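Local coordinates for protein phosphoribosylformylglycinamidine synthase, purS subunit (Thermotoga maritima, PDB 1VQ3) that forms the small PurS component of a multi-subunit synthase family, an alpha/beta protein whose copies assemble partly by extending their beta-sheets into one another, at residues V22-N27 with P84-Y89; F18-Q23 with K55-E60. All blocks are in the same frame, centred on the assembly; numbering follows the deposited sequence.

Contact 1: residues V22-N27 with P84-Y89; sequences VQYRSN and PVVEEY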
loop_
_atom_site.group_PDB
_atom_site.type_symbol
_atom_site.label_atom_id
_atom_site.label_comp_id
_atom_site.label_asym_id
_atom_site.label_seq_id
_atom_site.Cartn_x
_atom_site.Cartn_y
_atom_site.Cartn_z
ATOM N N VAL C 22 -0.893 12.820 -4.713
ATOM C CA VAL C 22 0.056 13.770 -4.176
ATOM C C VAL C 22 -0.234 13.867 -2.696
ATOM O O VAL C 22 -1.355 14.212 -2.283
ATOM C CB VAL C 22 -0.127 15.198 -4.773
ATOM C CG1 VAL C 22 1.005 16.102 -4.306
ATOM C CG2 VAL C 22 -0.175 15.134 -6.294
ATOM N N GLN C 23 0.765 13.551 -1.890
ATOM C CA GLN C 23 0.582 13.484 -0.457
ATOM C C GLN C 23 1.667 14.298 0.197
ATOM O O GLN C 23 2.762 14.337 -0.282
ATOM C CB GLN C 23 0.705 12.046 0.039
ATOM C CG GLN C 23 -0.434 11.124 -0.329
ATOM C CD GLN C 23 -1.774 11.456 0.387
ATOM O OE1 GLN C 23 -1.817 11.847 1.554
ATOM N NE2 GLN C 23 -2.848 11.264 -0.322
ATOM N N TYR C 24 1.349 14.901 1.324
ATOM C CA TYR C 24 2.364 15.543 2.126
ATOM C C TYR C 24 3.346 14.502 2.663
ATOM O O TYR C 24 2.968 13.344 3.040
ATOM C CB TYR C 24 1.709 16.293 3.275
ATOM C CG TYR C 24 0.986 17.541 2.850
ATOM C CD1 TYR C 24 1.636 18.541 2.122
ATOM C CD2 TYR C 24 -0.311 17.754 3.226
ATOM C CE1 TYR C 24 0.987 19.703 1.783
ATOM C CE2 TYR C 24 -0.975 18.915 2.913
ATOM C CZ TYR C 24 -0.334 19.885 2.186
ATOM O OH TYR C 24 -1.019 21.024 1.861
ATOM N N ARG C 25 4.619 14.875 2.677
ATOM C CA ARG C 25 5.604 13.989 3.233
ATOM C C ARG C 25 5.317 13.811 4.734
ATOM O O ARG C 25 4.655 14.631 5.366
ATOM C CB ARG C 25 7.019 14.511 3.029
ATOM C CG ARG C 25 7.444 14.664 1.609
ATOM C CD ARG C 25 8.757 15.416 1.483
ATOM N NE ARG C 25 9.131 15.600 0.088
ATOM C CZ ARG C 25 9.639 14.645 -0.679
ATOM N NH1 ARG C 25 9.850 13.422 -0.191
ATOM N NH2 ARG C 25 9.936 14.902 -1.947
ATOM N N SER C 26 5.854 12.747 5.304
ATOM C CA SER C 26 5.495 12.340 6.651
ATOM C C SER C 26 5.963 13.365 7.709
ATOM O O SER C 26 5.392 13.467 8.793
ATOM C CB SER C 26 6.080 10.958 6.923
ATOM O OG SER C 26 7.467 11.014 6.746
ATOM N N ASN C 27 6.986 14.141 7.379
ATOM C CA ASN C 27 7.464 15.148 8.347
ATOM C C ASN C 27 6.718 16.482 8.233
ATOM O O ASN C 27 7.089 17.468 8.913
ATOM C CB ASN C 27 8.981 15.313 8.240
ATOM C CG ASN C 27 9.435 15.789 6.881
ATOM O OD1 ASN C 27 8.710 15.717 5.894
ATOM N ND2 ASN C 27 10.650 16.307 6.830
ATOM N N PRO C 84 8.045 19.855 -4.464
ATOM C CA PRO C 84 9.019 18.817 -4.133
ATOM C C PRO C 84 9.536 18.854 -2.682
ATOM O O PRO C 84 10.061 17.858 -2.181
ATOM C CB PRO C 84 10.175 19.113 -5.083
ATOM C CG PRO C 84 10.035 20.487 -5.448
ATOM C CD PRO C 84 8.626 20.905 -5.316
ATOM N N VAL C 85 9.379 19.995 -2.034
ATOM C CA VAL C 85 9.810 20.161 -0.655
ATOM C C VAL C 85 8.855 19.487 0.319
ATOM O O VAL C 85 9.300 18.772 1.234
ATOM C CB VAL C 85 9.985 21.681 -0.316
ATOM C CG1 VAL C 85 10.453 21.889 1.135
ATOM C CG2 VAL C 85 10.991 22.296 -1.251
ATOM N N VAL C 86 7.548 19.662 0.110
ATOM C CA VAL C 86 6.560 19.169 1.067
ATOM C C VAL C 86 5.694 18.012 0.625
ATOM O O VAL C 86 4.967 17.474 1.465
ATOM C CB VAL C 86 5.649 20.302 1.630
ATOM C CG1 VAL C 86 6.505 21.363 2.251
ATOM C CG2 VAL C 86 4.759 20.881 0.605
ATOM N N GLU C 87 5.814 17.611 -0.652
ATOM C CA GLU C 87 4.938 16.575 -1.222
ATOM C C GLU C 87 5.763 15.521 -1.892
ATOM O O GLU C 87 6.917 15.760 -2.305
ATOM C CB GLU C 87 3.930 17.155 -2.195
ATOM C CG GLU C 87 2.840 17.933 -1.461
ATOM C CD GLU C 87 1.995 18.785 -2.360
ATOM O OE1 GLU C 87 2.525 19.268 -3.377
ATOM O OE2 GLU C 87 0.785 18.945 -2.042
ATOM N N GLU C 88 5.142 14.346 -1.963
ATOM C CA GLU C 88 5.628 13.220 -2.717
ATOM C C GLU C 88 4.437 12.752 -3.552
ATOM O O GLU C 88 3.289 13.154 -3.303
ATOM C CB GLU C 88 6.106 12.122 -1.766
ATOM C CG GLU C 88 4.983 11.572 -0.897
ATOM C CD GLU C 88 5.465 10.793 0.304
ATOM O OE1 GLU C 88 6.629 10.940 0.716
ATOM O OE2 GLU C 88 4.662 10.010 0.811
ATOM N N TYR C 89 4.686 11.896 -4.525
ATOM C CA TYR C 89 3.612 11.524 -5.444
ATOM C C TYR C 89 3.770 10.168 -6.063
ATOM O O TYR C 89 4.896 9.689 -6.256
ATOM C CB TYR C 89 3.471 12.568 -6.542
ATOM C CG TYR C 89 4.541 12.601 -7.626
ATOM C CD1 TYR C 89 5.764 13.234 -7.415
ATOM C CD2 TYR C 89 4.308 12.037 -8.867
ATOM C CE1 TYR C 89 6.683 13.323 -8.407
ATOM C CE2 TYR C 89 5.247 12.084 -9.869
ATOM C CZ TYR C 89 6.427 12.764 -9.640
ATOM O OH TYR C 89 7.368 12.858 -10.625
HETATM O O HOH W 1 3.602 10.930 3.124
HETATM O O HOH W 2 7.143 11.081 3.454
#
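Arg25 reaches across to Pro84 because its chain runs extended from CG to NE (chi2 170°, chi3 -178°), while the chi1 of Glu88 (63°) sets CG between its backbone N and carbonyl carbon, beside Gln23 O. A long, flexible arginine suits this turn: NH2 donates to Pro84 O at 3.0 Å, the oxygen at the guanidinium edge, tilted somewhat out of its plane, and NE adds a weak bond to the same atom. Glu87 O and Glu88 CB lie over one face of the guanidinium. The Glu88 carboxylate stands almost perpendicular to that group, OE1 being 4.2 Å from Arg25 NH1 and well out of the guanidinium plane, so no N-H points at it; this is no salt bridge, although the opposite charges should still attract. Glutamate suits this position for another reason: each oxygen takes a water, one bridging Glu88 OE2 and Tyr24 O, the other OE1 and Ser26 N.

The backbones pair as antiparallel strands. Gln23 and Glu88 form the hydrogen-bonded pair, with two nearly straight N-H...O bonds, and Arg25 N continues the pairing to Val86 O at 2.9 Å. That same oxygen lies at the edge of the Tyr24 ring, 3.6 Å from CD1, and the Val86 side chain lies beside that of Tyr24, CG2 being 4.1 Å from CE1. Val22 CG1 touches the carboxylate carbon, CD, of Glu87 at 3.5 Å; OE1 accepts a hydrogen bond from Asn83 N, and OE2 has a long, weak ion pair with Lys55 NZ.

The contact joins the end of strand 15-24 to the start of strand 87-93, just past helix 66-81. Tyr89 packs on Lys74 and Cys77 of that helix, and its OH bonds to the backbone of His12, in the N-terminal histidine tag of a second subunit.

Contact 2: residues F18-Q23 with K55-E60; sequences FAIDVQ and KSIHLE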
loop_
_atom_site.group_PDB
_atom_site.type_symbol
_atom_site.label_atom_id
_atom_site.label_comp_id
_atom_site.label_asym_id
_atom_site.label_seq_id
_atom_site.Cartn_x
_atom_site.Cartn_y
_atom_site.Cartn_z
ATOM N N PHE C 18 -4.206 8.971 -16.531
ATOM C CA PHE C 18 -3.463 8.702 -15.297
ATOM C C PHE C 18 -4.144 9.340 -14.078
ATOM O O PHE C 18 -4.838 10.381 -14.169
ATOM C CB PHE C 18 -2.043 9.254 -15.393
ATOM C CG PHE C 18 -1.197 8.635 -16.484
ATOM C CD1 PHE C 18 -0.480 7.494 -16.251
ATOM C CD2 PHE C 18 -1.130 9.217 -17.746
ATOM C CE1 PHE C 18 0.286 6.953 -17.219
ATOM C CE2 PHE C 18 -0.351 8.691 -18.729
ATOM C CZ PHE C 18 0.358 7.565 -18.498
ATOM N N ALA C 19 -3.847 8.758 -12.911
ATOM C CA ALA C 19 -4.078 9.392 -11.658
ATOM C C ALA C 19 -2.755 9.663 -10.970
ATOM O O ALA C 19 -1.839 8.816 -10.936
ATOM C CB ALA C 19 -4.952 8.552 -10.779
ATOM N N ILE C 20 -2.691 10.821 -10.339
ATOM C CA ILE C 20 -1.517 11.246 -9.545
ATOM C C ILE C 20 -2.014 11.460 -8.114
ATOM O O ILE C 20 -2.892 12.315 -7.860
ATOM C CB ILE C 20 -0.910 12.520 -10.085
ATOM C CG1 ILE C 20 -0.694 12.488 -11.622
ATOM C CG2 ILE C 20 0.371 12.861 -9.327
ATOM C CD1 ILE C 20 -0.557 13.848 -12.230
ATOM N N ASP C 21 -1.452 10.687 -7.193
ATOM C CA ASP C 21 -1.715 10.784 -5.751
ATOM C C ASP C 21 -0.587 11.571 -5.039
ATOM O O ASP C 21 0.498 11.041 -4.777
ATOM C CB ASP C 21 -1.846 9.385 -5.189
ATOM C CG ASP C 21 -2.417 9.331 -3.772
ATOM O OD1 ASP C 21 -2.539 10.345 -3.076
ATOM O OD2 ASP C 21 -2.761 8.250 -3.274
ATOM N N VAL C 22 -0.893 12.820 -4.713
ATOM C CA VAL C 22 0.056 13.770 -4.176
ATOM C C VAL C 22 -0.234 13.867 -2.696
ATOM O O VAL C 22 -1.355 14.212 -2.283
ATOM C CB VAL C 22 -0.127 15.198 -4.773
ATOM C CG1 VAL C 22 1.005 16.102 -4.306
ATOM C CG2 VAL C 22 -0.175 15.134 -6.294
ATOM N N GLN C 23 0.765 13.551 -1.890
ATOM C CA GLN C 23 0.582 13.484 -0.457
ATOM C C GLN C 23 1.667 14.298 0.197
ATOM O O GLN C 23 2.762 14.337 -0.282
ATOM C CB GLN C 23 0.705 12.046 0.039
ATOM C CG GLN C 23 -0.434 11.124 -0.329
ATOM C CD GLN C 23 -1.774 11.456 0.387
ATOM O OE1 GLN C 23 -1.817 11.847 1.554
ATOM N NE2 GLN C 23 -2.848 11.264 -0.322
ATOM N N LYS C 55 -4.072 15.124 -2.508
ATOM C CA LYS C 55 -4.706 15.484 -3.754
ATOM C C LYS C 55 -4.619 14.343 -4.744
ATOM O O LYS C 55 -3.656 13.588 -4.789
ATOM C CB LYS C 55 -4.005 16.707 -4.340
ATOM C CG LYS C 55 -4.083 17.923 -3.467
ATOM C CD LYS C 55 -3.400 19.104 -4.112
ATOM C CE LYS C 55 -2.006 19.300 -3.607
ATOM N NZ LYS C 55 -1.464 20.628 -4.024
ATOM N N SER C 56 -5.691 14.192 -5.493
ATOM C CA SER C 56 -5.768 13.195 -6.525
ATOM C C SER C 56 -6.104 13.938 -7.812
ATOM O O SER C 56 -7.201 14.494 -7.987
ATOM C CB SER C 56 -6.807 12.118 -6.194
ATOM O OG SER C 56 -6.973 11.289 -7.338
ATOM N N ILE C 57 -5.116 13.980 -8.692
ATOM C CA ILE C 57 -5.224 14.678 -9.928
ATOM C C ILE C 57 -5.396 13.597 -10.963
ATOM O O ILE C 57 -4.549 12.705 -11.093
ATOM C CB ILE C 57 -3.984 15.546 -10.173
ATOM C CG1 ILE C 57 -3.905 16.676 -9.134
ATOM C CG2 ILE C 57 -4.082 16.142 -11.582
ATOM C CD1 ILE C 57 -2.479 17.226 -8.943
ATOM N N HIS C 58 -6.514 13.654 -11.675
ATOM C CA HIS C 58 -6.693 12.819 -12.886
ATOM C C HIS C 58 -6.399 13.638 -14.151
ATOM O O HIS C 58 -6.733 14.832 -14.224
ATOM C CB HIS C 58 -8.144 12.336 -12.953
ATOM C CG HIS C 58 -8.465 11.269 -11.954
ATOM N ND1 HIS C 58 -9.667 10.592 -11.950
ATOM C CD2 HIS C 58 -7.774 10.819 -10.884
ATOM C CE1 HIS C 58 -9.688 9.735 -10.948
ATOM N NE2 HIS C 58 -8.554 9.854 -10.281
ATOM N N LEU C 59 -5.751 13.022 -15.144
ATOM C CA LEU C 59 -5.477 13.738 -16.376
ATOM C C LEU C 59 -5.249 12.789 -17.488
ATOM O O LEU C 59 -5.014 11.607 -17.265
ATOM C CB LEU C 59 -4.274 14.690 -16.239
ATOM C CG LEU C 59 -2.862 14.121 -16.031
ATOM C CD1 LEU C 59 -1.921 15.295 -15.874
ATOM C CD2 LEU C 59 -2.767 13.248 -14.797
ATOM N N GLU C 60 -5.334 13.319 -18.703
ATOM C CA GLU C 60 -5.125 12.533 -19.901
ATOM C C GLU C 60 -3.999 13.178 -20.648
ATOM O O GLU C 60 -3.869 14.408 -20.662
ATOM C CB GLU C 60 -6.376 12.514 -20.801
ATOM C CG GLU C 60 -7.629 12.114 -20.090
ATOM C CD GLU C 60 -8.793 11.872 -21.025
ATOM O OE1 GLU C 60 -8.773 12.419 -22.161
ATOM O OE2 GLU C 60 -9.743 11.176 -20.587
#
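Ile20 and Leu59 meet obliquely, methyl to methyl, with CD1 of Ile20 only 3.4 Å from CD2 of Leu59, tighter than usual van der Waals contact. The chi1 of Leu59 (67°) holds CG between its backbone N and carbonyl carbon; CD2 also comes within 4.1 Å of Phe18 CB. Further along, Val22 and Ile57 also slant across each other, Val22 CG2 4.1 Å from Ile57 CD1. Apolar side chains suit this face, which packs against helix 66-81: Phe18 on Ala69 and Val73, Ile20 on Cys77 and Leu81.

The other face of the sheet carries small and polar groups. The methyl of Ala19 sits 3.6 Å from His58 CD2, approaching the imidazole obliquely, and being small it leaves room for the ring. Asp21 and Ser56 form a non-hydrogen-bonded pair on this side. Gln23 NE2 reaches back to Asp21 OD1 at 2.9 Å, in an almost straight bond (177°), in the plane of the Gln23 amide and on the syn lone pair of OD1.

Between these faces six backbone bonds link the pairs Phe18-Leu59, Ile20-Ile57 and Val22-Lys55; the Ile20 N to Ile57 O bond measures 2.8 Å. CA-H...O contacts such as His58 CA to Phe18 O, 3.3 Å, occupy the intervals.

The two faces therefore differ in chemistry: one is largely apolar and packs mainly on helix 66-81, the other is richer in polar groups and meets a third subunit. Asp21 OD2 forms a salt bridge with Arg92 and a hydrogen bond with His58 of the third subunit, and OD1 a hydrogen bond with its Ser56; Ser56 and His58 of this chain bond likewise to Asp21 of that subunit. Such a reciprocal network, in which each buried carboxylate is met by several donors, probably offsets the cost of burying its charge.

From the N terminus, strand 15-24 enters both contacts: 18-23 serves contact 2, and 22-27 continues into contact 1, the two sharing Val22 and Gln23. Contact 2 closes first, when the chain has passed through helix 31-43 and returns along strand 51-62. Contact 1 closes later, after helix 66-81, as 84-89 leads into strand 87-93. The closures are staggered: contact 2 begins and closes earlier, contact 1 begins and closes later, so neither lies wholly within the other. They end on the two neighbours of their common strand, making 15-24 the centre of the 2-1-3 antiparallel sheet. Their centres lie 13 Å apart, and they touch directly where Tyr89 packs on Ile20.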